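PDB 1VKY: S-adenosylmethionine:tRNA ribosyltransferase-isomerase from Thermotoga maritima, which probably transfers and isomerizes the ribose of S-adenosylmethionine onto the 7-aminomethyl group of preQ1-tRNA, giving epoxyqueuosine in the tRNA. Local coordinates for residues I92-R97 against R148-K153; A207-H212 against R265-I270; R247-R250 against R255-A258; D297-N302 against L311-A316. All coordinates share one frame; numbering follows the deposited sequence.

Contact 1 of 4, residues I92-R97 against R148-K153; sequences ILLIER and RLIFEK
Leu94 carries the whole strand side of this contact on one methyl group, which meets two consecutive residues of the helix, Ile150 and Phe151. Its CB points toward the helix, and its CD2 lies 3.7 Å from CG2 of Ile150. The same CD2 stands 4.0 Å from CE2 of Phe151, so a single carbon fits into the angle between a branched aliphatic chain and an aromatic ring.

The ring is met at its edge: CD2 sits in the plane of the phenyl group, not above it. This arrangement is neither a stack nor a CH-pi contact over a face, but plain edge packing of methyl against aromatic C-H. Both helix side chains run obliquely to that of Leu94. In Ile150 the branch that does the touching is CG2, which lies anti to the backbone N and faces the strand. Phe151 starts out less directly; with CG anti to its carbonyl carbon (chi1 -64°), the ring swings in until its CE2 edge arrives beside the leucine. The two segments bury 101 Å², almost all from these three apolar side chains.

Around this meeting point the packing is shared with the antiparallel sheet. Leu94 also touches Leu80 of strand 79-83, Trp103 of strand 102-108 and Phe142 of strand 138-143, and Ile150 rests on Phe142 as well, while Phe151 reaches Pro77. A classic beta bulge follows at Ile95 and Glu96, both facing Lys104. Helix 147-153 thus lies against the six-stranded antiparallel sheet, directly after strand 138-143, and covers hydrophobic side chains of several strands.

Contact 2 of 4, residues A207-H212 against R265-I270; sequences AEVVLH and RTLETI
The first torsion of Thr266 (chi1 -72°) places its methyl CG2 anti to the backbone N, which brings it within 4.3 Å of Val209 CB and holds OG1 beside the backbone N. On the strand side, the torsion of Val209 (chi1 -67°) sets CG1 anti to the carbonyl carbon and sends this methyl to CD2 of Leu267, at 4.3 Å. The threonine is therefore divided: its methyl packs on the valine, while its hydroxyl turns to a water.

That water lies 2.6 Å from Thr266 OG1 and donates a weak bond of 3.0 Å to Val210 O, spanning strand and helix through a polar link. Thr266 OG1 also has a weak bond to Thr262 O, within its own helix.

Strand 205-213 and helix 261-270 thus meet near the centre of the folded chain through sparse methyl contacts. The chemistry implies a mainly apolar interface in which a buried hydroxyl and a strand carbonyl do not meet directly: the water offers a short link to the hydroxyl and only a weak one to the carbonyl, so the polar bridge supplements the methyl packing and does not replace it.

Contact 3 of 4, residues R247-R250 against R255-A258; sequences RETR and RIVA
Ile256, Thr249 and Arg250 give up the most surface here, and the isoleucine touches both of the others. Its CG1 is 4.1 Å from CG2 of Thr249, and its CD1 reaches 3.7 Å from NH1 of Arg250. The methyl CD1 lies over one face of the guanidinium, displaced toward its rim, and the side chains of Arg250 and Ile256 cross at about a right angle.

Thr249 turns its CG2 inward, 3.6 Å from the backbone O of Arg255, while OG1 bonds back to Lys245 O in its own helix. The arginine reaches the isoleucine because its chain bends sharply at chi2 (-99°), turning the guanidinium across to CD1 of Ile256. Its charged end is then taken by others: NH1 forms a salt bridge with Asp297 and NH2 bonds to Lys294 O. Asp297 also accepts from the backbone N of Ile256. With an alanine at Arg250, Asp297 would probably be left without its charged mate and CD1 of Ile256 without the flat group that covers it.

The arrangement is that of a tight helix-to-strand connection in an alpha/beta fold: the last turns of helix 240-252 pack on the strand that follows, which runs parallel between 67-75 and 298-302 in the mixed sheet.

Contact 4 of 4, residues D297-N302 against L311-A316; sequences DALVTN and LMLVAA
The packing of Leu299 and Thr301 on Leu313 and Val314 is a buried strand-to-helix contact in the large mixed sheet, where helix 309-318 lies over strand 298-302. The two short axes approach to 10.5 Å and run nearly antiparallel, at 152°, the usual disposition when a chain leaves a strand and turns back through a helix.

Two residues on the same side of the strand do the work. CG2 of Thr301 and CG2 of Val314 reach toward each other tip to tip, 4.0 Å apart. The threonine methyl occupies the crowded position between backbone N and carbonyl carbon, because OG1 lies anti to the N (chi1 -174°). Val314 answers with the branch that stands anti to its carbonyl carbon. Leu299 comes in beside this pair: its CD2 is 4.3 Å from Val314 CG2 and 4.4 Å from Leu313 CD2, so Val314 CG2 is shared by both strand residues.

Only methyl groups meet across the interface. The hydroxyl of Thr301 is engaged elsewhere, with NE2 of His304 and with an unidentified ligand, probably from the crystallisation liquor. Leu299 touches Val264 of helix 261-270, while Val314 also packs on Val323 of helix 320-332 and on Ile346 of strand 343-346.

Taken together, this is the layered packing of an alpha/beta domain, in which a helix covers the sheet with aliphatic side chains, and here Thr301 OG1 and the backbone N of Asn302 hydrogen-bond to the unidentified ligand, which may mark a pocket.

Overall arrangement
Contacts 2, 3 and 4 belong to one mixed sheet, whereas contact 1 lies in the separate antiparallel sheet, its centre about 22 Å from that of the chain, yet is itself buried. Contacts 1 and 2 still touch, with Ile95 O 3.2 Å from His212 CE1. Contact 2 lies nearest the centre of the folded chain; contact 3, nested within its loop, is only partly buried, and its strand 256-259 leads straight into helix 261-270 of contact 2. Arg265 CG packs 3.7 Å from Leu313 CD1, linking contacts 2 and 4, while the Arg250-Asp297 pair joins contact 3 to contact 4. Contacts 1 and 4 are purely apolar, contact 2 adds a water, and contact 3 brings a guanidinium.

Contact 1 of 4, residues I92-R97 against R148-K153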
loop_
_atom_site.group_PDB
_atom_site.type_symbol
_atom_site.label_atom_id
_atom_site.label_comp_id
_atom_site.label_asym_id
_atom_site.label_seq_id
_atom_site.Cartn_x
_atom_site.Cartn_y
_atom_site.Cartn_z
ATOM N N ILE B 92 1.291 28.525 16.564
ATOM C CA ILE B 92 2.666 28.274 16.150
ATOM C C ILE B 92 2.732 26.872 15.573
ATOM O O ILE B 92 2.353 25.909 16.249
ATOM C CB ILE B 92 3.626 28.364 17.361
ATOM C CG1 ILE B 92 3.555 29.739 18.010
ATOM C CG2 ILE B 92 5.045 28.026 16.936
ATOM C CD1 ILE B 92 4.117 29.767 19.423
ATOM N N LEU B 93 3.193 26.762 14.328
ATOM C CA LEU B 93 3.436 25.465 13.679
ATOM C C LEU B 93 4.919 25.313 13.383
ATOM O O LEU B 93 5.472 26.133 12.658
ATOM C CB LEU B 93 2.678 25.398 12.345
ATOM C CG LEU B 93 1.188 25.632 12.414
ATOM C CD1 LEU B 93 0.632 25.799 11.022
ATOM C CD2 LEU B 93 0.529 24.444 13.112
ATOM N N LEU B 94 5.528 24.242 13.891
ATOM C CA LEU B 94 6.928 23.959 13.683
ATOM C C LEU B 94 7.141 23.424 12.269
ATOM O O LEU B 94 6.441 22.509 11.849
ATOM C CB LEU B 94 7.441 22.942 14.713
ATOM C CG LEU B 94 8.059 23.485 16.008
ATOM C CD1 LEU B 94 7.130 24.387 16.782
ATOM C CD2 LEU B 94 8.538 22.321 16.879
ATOM N N ILE B 95 8.092 24.028 11.557
ATOM C CA ILE B 95 8.356 23.746 10.138
ATOM C C ILE B 95 9.762 23.173 10.013
ATOM O O ILE B 95 9.957 22.119 9.448
ATOM C CB ILE B 95 8.212 25.063 9.285
ATOM C CG1 ILE B 95 6.765 25.610 9.321
ATOM C CG2 ILE B 95 8.705 24.886 7.889
ATOM C CD1 ILE B 95 5.668 24.647 8.883
ATOM N N GLU B 96 10.761 23.863 10.538
ATOM C CA GLU B 96 12.115 23.414 10.339
ATOM C C GLU B 96 13.021 23.692 11.526
ATOM O O GLU B 96 13.162 24.811 11.968
ATOM C CB GLU B 96 12.690 24.059 9.067
ATOM C CG GLU B 96 14.041 23.500 8.679
ATOM C CD GLU B 96 14.730 24.273 7.583
ATOM O OE1 GLU B 96 14.119 25.197 6.997
ATOM O OE2 GLU B 96 15.901 23.934 7.299
ATOM N N ARG B 97 13.679 22.652 12.012
ATOM C CA ARG B 97 14.599 22.789 13.140
ATOM C C ARG B 97 15.944 23.279 12.695
ATOM O O ARG B 97 16.573 22.679 11.815
ATOM C CB ARG B 97 14.756 21.427 13.767
ATOM C CG ARG B 97 15.666 21.314 14.927
ATOM C CD ARG B 97 15.636 19.903 15.447
ATOM N NE ARG B 97 16.409 19.762 16.661
ATOM C CZ ARG B 97 17.699 19.484 16.689
ATOM N NH1 ARG B 97 18.392 19.332 15.577
ATOM N NH2 ARG B 97 18.306 19.361 17.846
ATOM N N ARG B 148 11.908 17.878 23.163
ATOM C CA ARG B 148 10.999 16.882 23.739
ATOM C C ARG B 148 9.865 17.577 24.487
ATOM O O ARG B 148 8.691 17.252 24.307
ATOM C CB ARG B 148 11.769 15.925 24.644
ATOM C CG ARG B 148 12.579 14.901 23.854
ATOM N N LEU B 149 10.217 18.582 25.271
ATOM C CA LEU B 149 9.214 19.403 25.921
ATOM C C LEU B 149 8.282 20.056 24.900
ATOM O O LEU B 149 7.056 20.011 25.032
ATOM C CB LEU B 149 9.878 20.476 26.774
ATOM C CG LEU B 149 8.926 21.433 27.500
ATOM C CD1 LEU B 149 7.940 20.657 28.364
ATOM C CD2 LEU B 149 9.714 22.431 28.337
ATOM N N ILE B 150 8.873 20.655 23.874
ATOM C CA ILE B 150 8.095 21.331 22.835
ATOM C C ILE B 150 7.093 20.344 22.195
ATOM O O ILE B 150 5.923 20.656 21.997
ATOM C CB ILE B 150 9.029 21.930 21.755
ATOM C CG1 ILE B 150 9.873 23.088 22.323
ATOM C CG2 ILE B 150 8.213 22.404 20.571
ATOM C CD1 ILE B 150 11.088 23.398 21.450
ATOM N N PHE B 151 7.557 19.155 21.864
ATOM C CA PHE B 151 6.682 18.191 21.219
ATOM C C PHE B 151 5.577 17.753 22.192
ATOM O O PHE B 151 4.401 17.658 21.804
ATOM C CB PHE B 151 7.471 16.968 20.755
ATOM C CG PHE B 151 8.498 17.243 19.687
ATOM C CD1 PHE B 151 9.533 16.343 19.485
ATOM C CD2 PHE B 151 8.443 18.370 18.893
ATOM C CE1 PHE B 151 10.482 16.560 18.518
ATOM C CE2 PHE B 151 9.409 18.588 17.918
ATOM C CZ PHE B 151 10.417 17.683 17.736
ATOM N N GLU B 152 5.959 17.528 23.457
ATOM C CA GLU B 152 5.003 17.181 24.510
ATOM C C GLU B 152 3.905 18.227 24.583
ATOM O O GLU B 152 2.731 17.897 24.480
ATOM C CB GLU B 152 5.697 17.057 25.872
ATOM C CG GLU B 152 6.631 15.861 25.987
ATOM N N LYS B 153 4.296 19.488 24.744
ATOM C CA LYS B 153 3.347 20.604 24.743
ATOM C C LYS B 153 2.467 20.698 23.473
ATOM O O LYS B 153 1.428 21.350 23.509
ATOM C CB LYS B 153 4.085 21.938 24.942
ATOM C CG LYS B 153 4.119 22.508 26.353
ATOM C CD LYS B 153 4.620 21.536 27.409
#

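Contact 2 of 4, residues A207-H212 against R265-I270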
loop_
_atom_site.group_PDB
_atom_site.type_symbol
_atom_site.label_atom_id
_atom_site.label_comp_id
_atom_site.label_asym_id
_atom_site.label_seq_id
_atom_site.Cartn_x
_atom_site.Cartn_y
_atom_site.Cartn_z
ATOM N N ALA B 207 17.950 17.769 -5.404
ATOM C CA ALA B 207 17.453 18.767 -4.475
ATOM C C ALA B 207 16.132 18.291 -3.964
ATOM O O ALA B 207 15.523 17.361 -4.522
ATOM C CB ALA B 207 17.306 20.111 -5.142
ATOM N N GLU B 208 15.681 18.910 -2.882
ATOM C CA GLU B 208 14.395 18.549 -2.316
ATOM C C GLU B 208 13.430 19.707 -2.082
ATOM O O GLU B 208 13.807 20.857 -1.777
ATOM C CB GLU B 208 14.584 17.677 -1.047
ATOM C CG GLU B 208 14.834 18.385 0.243
ATOM C CD GLU B 208 14.847 17.416 1.440
ATOM O OE1 GLU B 208 15.276 16.220 1.269
ATOM O OE2 GLU B 208 14.430 17.870 2.549
ATOM N N VAL B 209 12.148 19.391 -2.245
ATOM C CA VAL B 209 11.118 20.283 -1.768
ATOM C C VAL B 209 10.415 19.509 -0.682
ATOM O O VAL B 209 10.468 18.283 -0.645
ATOM C CB VAL B 209 10.141 20.764 -2.896
ATOM C CG1 VAL B 209 10.901 21.642 -3.872
ATOM C CG2 VAL B 209 9.461 19.628 -3.579
ATOM N N VAL B 210 9.715 20.221 0.169
ATOM C CA VAL B 210 9.078 19.619 1.337
ATOM C C VAL B 210 7.592 19.964 1.363
ATOM O O VAL B 210 7.153 21.051 0.910
ATOM C CB VAL B 210 9.776 20.101 2.644
ATOM C CG1 VAL B 210 9.252 19.348 3.865
ATOM C CG2 VAL B 210 11.297 19.915 2.560
ATOM N N LEU B 211 6.807 19.007 1.815
ATOM C CA LEU B 211 5.391 19.208 2.031
ATOM C C LEU B 211 5.145 18.974 3.527
ATOM O O LEU B 211 5.322 17.876 4.029
ATOM C CB LEU B 211 4.568 18.262 1.177
ATOM C CG LEU B 211 3.081 18.623 1.167
ATOM C CD1 LEU B 211 2.800 19.996 0.530
ATOM C CD2 LEU B 211 2.270 17.539 0.492
ATOM N N HIS B 212 4.787 20.019 4.234
ATOM C CA HIS B 212 4.569 19.927 5.672
ATOM C C HIS B 212 3.086 19.696 5.893
ATOM O O HIS B 212 2.286 20.541 5.534
ATOM C CB HIS B 212 4.983 21.210 6.330
ATOM C CG HIS B 212 6.437 21.517 6.178
ATOM N ND1 HIS B 212 7.389 20.994 7.019
ATOM C CD2 HIS B 212 7.107 22.291 5.285
ATOM C CE1 HIS B 212 8.588 21.433 6.661
ATOM N NE2 HIS B 212 8.446 22.222 5.609
ATOM N N ARG B 265 3.591 20.644 -8.742
ATOM C CA ARG B 265 2.686 21.692 -8.266
ATOM C C ARG B 265 3.420 22.694 -7.435
ATOM O O ARG B 265 3.180 23.886 -7.558
ATOM C CB ARG B 265 1.494 21.100 -7.482
ATOM C CG ARG B 265 0.645 20.089 -8.276
ATOM C CD ARG B 265 -0.649 19.515 -7.510
ATOM N NE ARG B 265 -0.592 19.942 -6.118
ATOM C CZ ARG B 265 -0.310 19.185 -5.070
ATOM N NH1 ARG B 265 -0.117 17.879 -5.196
ATOM N NH2 ARG B 265 -0.231 19.759 -3.863
ATOM N N THR B 266 4.377 22.257 -6.619
ATOM C CA THR B 266 5.160 23.206 -5.823
ATOM C C THR B 266 6.014 24.109 -6.670
ATOM O O THR B 266 6.012 25.323 -6.496
ATOM C CB THR B 266 6.043 22.428 -4.778
ATOM O OG1 THR B 266 5.163 21.901 -3.759
ATOM C CG2 THR B 266 6.991 23.403 -4.036
ATOM N N LEU B 267 6.759 23.530 -7.602
ATOM C CA LEU B 267 7.608 24.319 -8.463
ATOM C C LEU B 267 6.863 25.282 -9.407
ATOM O O LEU B 267 7.314 26.428 -9.621
ATOM C CB LEU B 267 8.515 23.403 -9.265
ATOM C CG LEU B 267 9.575 22.598 -8.473
ATOM C CD1 LEU B 267 10.239 21.682 -9.515
ATOM C CD2 LEU B 267 10.588 23.460 -7.751
ATOM N N GLU B 268 5.758 24.823 -9.998
ATOM C CA GLU B 268 4.961 25.713 -10.867
ATOM C C GLU B 268 4.213 26.808 -10.098
ATOM O O GLU B 268 3.952 27.905 -10.620
ATOM C CB GLU B 268 4.020 24.888 -11.753
ATOM C CG GLU B 268 4.767 24.029 -12.757
ATOM C CD GLU B 268 5.691 24.810 -13.690
ATOM O OE1 GLU B 268 5.262 25.870 -14.208
ATOM O OE2 GLU B 268 6.838 24.378 -13.931
ATOM N N THR B 269 3.918 26.558 -8.834
ATOM C CA THR B 269 3.425 27.583 -7.943
ATOM C C THR B 269 4.481 28.682 -7.685
ATOM O O THR B 269 4.205 29.896 -7.855
ATOM C CB THR B 269 2.988 26.924 -6.631
ATOM O OG1 THR B 269 1.883 26.051 -6.871
ATOM C CG2 THR B 269 2.521 27.962 -5.618
ATOM N N ILE B 270 5.697 28.299 -7.295
ATOM C CA ILE B 270 6.712 29.340 -7.013
ATOM C C ILE B 270 7.208 30.050 -8.260
ATOM O O ILE B 270 7.659 31.196 -8.178
ATOM C CB ILE B 270 7.945 28.820 -6.173
ATOM C CG1 ILE B 270 8.835 27.897 -7.006
ATOM C CG2 ILE B 270 7.469 28.172 -4.917
ATOM C CD1 ILE B 270 10.160 27.656 -6.441
HETATM O O HOH W 1 6.361 20.434 -1.943
#

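Contact 3 of 4, residues R247-R250 against R255-A258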
loop_
_atom_site.group_PDB
_atom_site.type_symbol
_atom_site.label_atom_id
_atom_site.label_comp_id
_atom_site.label_asym_id
_atom_site.label_seq_id
_atom_site.Cartn_x
_atom_site.Cartn_y
_atom_site.Cartn_z
ATOM N N ARG B 247 18.155 27.687 -9.933
ATOM C CA ARG B 247 18.727 28.798 -10.690
ATOM C C ARG B 247 20.036 28.398 -11.379
ATOM O O ARG B 247 20.239 28.673 -12.551
ATOM C CB ARG B 247 18.962 29.997 -9.778
ATOM C CG ARG B 247 19.527 31.177 -10.554
ATOM C CD ARG B 247 19.813 32.468 -9.741
ATOM N NE ARG B 247 20.374 32.224 -8.411
ATOM C CZ ARG B 247 21.627 31.839 -8.161
ATOM N NH1 ARG B 247 22.502 31.625 -9.155
ATOM N NH2 ARG B 247 21.992 31.648 -6.894
ATOM N N GLU B 248 20.904 27.703 -10.673
ATOM C CA GLU B 248 22.163 27.196 -11.274
ATOM C C GLU B 248 21.964 26.204 -12.431
ATOM O O GLU B 248 22.716 26.207 -13.421
ATOM C CB GLU B 248 23.008 26.535 -10.199
ATOM C CG GLU B 248 23.604 27.499 -9.187
ATOM C CD GLU B 248 24.248 26.780 -8.029
ATOM O OE1 GLU B 248 24.038 25.551 -7.868
ATOM O OE2 GLU B 248 24.962 27.454 -7.277
ATOM N N THR B 249 20.960 25.348 -12.305
ATOM C CA THR B 249 20.661 24.365 -13.337
ATOM C C THR B 249 20.192 25.052 -14.625
ATOM O O THR B 249 20.670 24.758 -15.715
ATOM C CB THR B 249 19.576 23.418 -12.814
ATOM O OG1 THR B 249 20.044 22.771 -11.633
ATOM C CG2 THR B 249 19.381 22.244 -13.752
ATOM N N ARG B 250 19.293 26.004 -14.463
ATOM C CA ARG B 250 18.833 26.863 -15.551
ATOM C C ARG B 250 19.998 27.620 -16.210
ATOM O O ARG B 250 20.136 27.621 -17.432
ATOM C CB ARG B 250 17.824 27.863 -15.015
ATOM C CG ARG B 250 16.391 27.363 -14.955
ATOM C CD ARG B 250 15.550 27.844 -16.155
ATOM N NE ARG B 250 14.223 27.220 -16.220
ATOM C CZ ARG B 250 14.035 25.934 -16.475
ATOM N NH1 ARG B 250 15.073 25.132 -16.676
ATOM N NH2 ARG B 250 12.824 25.452 -16.524
ATOM N N ARG B 255 18.555 20.303 -17.305
ATOM C CA ARG B 255 17.134 20.103 -17.024
ATOM C C ARG B 255 16.802 19.999 -15.541
ATOM O O ARG B 255 17.521 19.348 -14.783
ATOM C CB ARG B 255 16.649 18.864 -17.712
ATOM C CG ARG B 255 16.487 19.084 -19.213
ATOM C CD ARG B 255 16.261 17.837 -19.949
ATOM N NE ARG B 255 17.324 16.882 -19.646
ATOM C CZ ARG B 255 17.494 15.748 -20.294
ATOM N NH1 ARG B 255 16.678 15.453 -21.287
ATOM N NH2 ARG B 255 18.477 14.919 -19.949
ATOM N N ILE B 256 15.693 20.632 -15.170
ATOM C CA ILE B 256 15.008 20.396 -13.901
ATOM C C ILE B 256 13.977 19.269 -14.102
ATOM O O ILE B 256 13.005 19.379 -14.865
ATOM C CB ILE B 256 14.345 21.677 -13.402
ATOM C CG1 ILE B 256 15.400 22.753 -13.136
ATOM C CG2 ILE B 256 13.506 21.426 -12.129
ATOM C CD1 ILE B 256 14.795 24.121 -13.089
ATOM N N VAL B 257 14.262 18.149 -13.461
ATOM C CA VAL B 257 13.485 16.969 -13.557
ATOM C C VAL B 257 12.716 16.825 -12.258
ATOM O O VAL B 257 13.287 16.497 -11.219
ATOM C CB VAL B 257 14.376 15.708 -13.825
ATOM C CG1 VAL B 257 13.498 14.475 -14.092
ATOM C CG2 VAL B 257 15.338 15.928 -15.021
ATOM N N ALA B 258 11.404 17.019 -12.318
ATOM C CA ALA B 258 10.582 16.853 -11.126
ATOM C C ALA B 258 10.294 15.391 -10.918
ATOM O O ALA B 258 9.970 14.677 -11.855
ATOM C CB ALA B 258 9.299 17.631 -11.232
#

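Contact 4 of 4, residues D297-N302 against L311-A316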
loop_
_atom_site.group_PDB
_atom_site.type_symbol
_atom_site.label_atom_id
_atom_site.label_comp_id
_atom_site.label_asym_id
_atom_site.label_seq_id
_atom_site.Cartn_x
_atom_site.Cartn_y
_atom_site.Cartn_z
ATOM N N ASP B 297 11.297 20.783 -16.547
ATOM C CA ASP B 297 11.704 20.385 -17.923
ATOM C C ASP B 297 11.405 18.932 -18.269
ATOM O O ASP B 297 11.326 18.557 -19.448
ATOM C CB ASP B 297 13.189 20.636 -18.145
ATOM C CG ASP B 297 13.580 22.068 -17.825
ATOM O OD1 ASP B 297 12.907 22.988 -18.322
ATOM O OD2 ASP B 297 14.512 22.366 -17.049
ATOM N N ALA B 298 11.266 18.109 -17.245
ATOM C CA ALA B 298 10.988 16.688 -17.373
ATOM C C ALA B 298 10.312 16.192 -16.121
ATOM O O ALA B 298 10.376 16.832 -15.088
ATOM C CB ALA B 298 12.257 15.926 -17.639
ATOM N N LEU B 299 9.653 15.035 -16.190
ATOM C CA LEU B 299 8.777 14.614 -15.079
ATOM C C LEU B 299 8.843 13.087 -14.912
ATOM O O LEU B 299 8.651 12.385 -15.893
ATOM C CB LEU B 299 7.326 15.054 -15.335
ATOM C CG LEU B 299 6.225 14.494 -14.376
ATOM C CD1 LEU B 299 6.556 14.896 -12.968
ATOM C CD2 LEU B 299 4.885 14.971 -14.688
ATOM N N VAL B 300 9.173 12.611 -13.699
ATOM C CA VAL B 300 8.966 11.179 -13.327
ATOM C C VAL B 300 7.726 11.063 -12.436
ATOM O O VAL B 300 7.579 11.773 -11.418
ATOM C CB VAL B 300 10.170 10.631 -12.544
ATOM C CG1 VAL B 300 9.992 9.183 -12.190
ATOM C CG2 VAL B 300 11.461 10.861 -13.296
ATOM N N THR B 301 6.845 10.149 -12.798
ATOM C CA THR B 301 5.584 10.005 -12.110
ATOM C C THR B 301 4.989 8.597 -12.293
ATOM O O THR B 301 5.390 7.850 -13.167
ATOM C CB THR B 301 4.622 11.076 -12.624
ATOM O OG1 THR B 301 3.397 11.050 -11.861
ATOM C CG2 THR B 301 4.209 10.805 -14.064
ATOM N N ASN B 302 4.014 8.260 -11.453
ATOM C CA ASN B 302 3.309 6.973 -11.571
ATOM C C ASN B 302 2.264 7.018 -12.651
ATOM O O ASN B 302 2.066 8.041 -13.304
ATOM C CB ASN B 302 2.684 6.581 -10.212
ATOM C CG ASN B 302 3.739 6.314 -9.112
ATOM O OD1 ASN B 302 4.875 5.918 -9.387
ATOM N ND2 ASN B 302 3.343 6.547 -7.868
ATOM N N LEU B 311 -3.916 12.569 -13.521
ATOM C CA LEU B 311 -3.884 12.290 -14.952
ATOM C C LEU B 311 -4.064 13.579 -15.748
ATOM O O LEU B 311 -3.383 13.819 -16.767
ATOM C CB LEU B 311 -4.969 11.232 -15.329
ATOM C CG LEU B 311 -5.054 10.896 -16.799
ATOM C CD1 LEU B 311 -3.671 10.535 -17.370
ATOM C CD2 LEU B 311 -6.093 9.776 -17.011
ATOM N N MET B 312 -4.930 14.459 -15.276
ATOM C CA MET B 312 -5.103 15.758 -15.943
ATOM C C MET B 312 -3.795 16.590 -15.912
ATOM O O MET B 312 -3.440 17.239 -16.890
ATOM C CB MET B 312 -6.233 16.562 -15.311
ATOM C CG MET B 312 -7.630 15.926 -15.446
ATOM S SD MET B 312 -8.767 16.769 -14.326
ATOM C CE MET B 312 -10.168 15.639 -14.510
ATOM N N LEU B 313 -3.070 16.546 -14.798
ATOM C CA LEU B 313 -1.792 17.278 -14.702
ATOM C C LEU B 313 -0.773 16.694 -15.677
ATOM O O LEU B 313 -0.111 17.419 -16.389
ATOM C CB LEU B 313 -1.272 17.193 -13.276
ATOM C CG LEU B 313 0.038 17.869 -12.854
ATOM C CD1 LEU B 313 0.048 18.060 -11.321
ATOM C CD2 LEU B 313 1.243 17.078 -13.290
ATOM N N VAL B 314 -0.607 15.377 -15.687
ATOM C CA VAL B 314 0.344 14.756 -16.592
ATOM C C VAL B 314 -0.038 14.985 -18.063
ATOM O O VAL B 314 0.821 15.200 -18.924
ATOM C CB VAL B 314 0.510 13.243 -16.282
ATOM C CG1 VAL B 314 1.415 12.621 -17.249
ATOM C CG2 VAL B 314 1.080 13.080 -14.880
ATOM N N ALA B 315 -1.328 14.978 -18.360
ATOM C CA ALA B 315 -1.796 15.303 -19.704
ATOM C C ALA B 315 -1.389 16.731 -20.093
ATOM O O ALA B 315 -0.968 16.984 -21.224
ATOM C CB ALA B 315 -3.337 15.138 -19.762
ATOM N N ALA B 316 -1.460 17.665 -19.148
ATOM C CA ALA B 316 -1.032 19.018 -19.447
ATOM C C ALA B 316 0.461 18.968 -19.765
ATOM O O ALA B 316 0.940 19.707 -20.612
ATOM C CB ALA B 316 -1.301 19.948 -18.299
#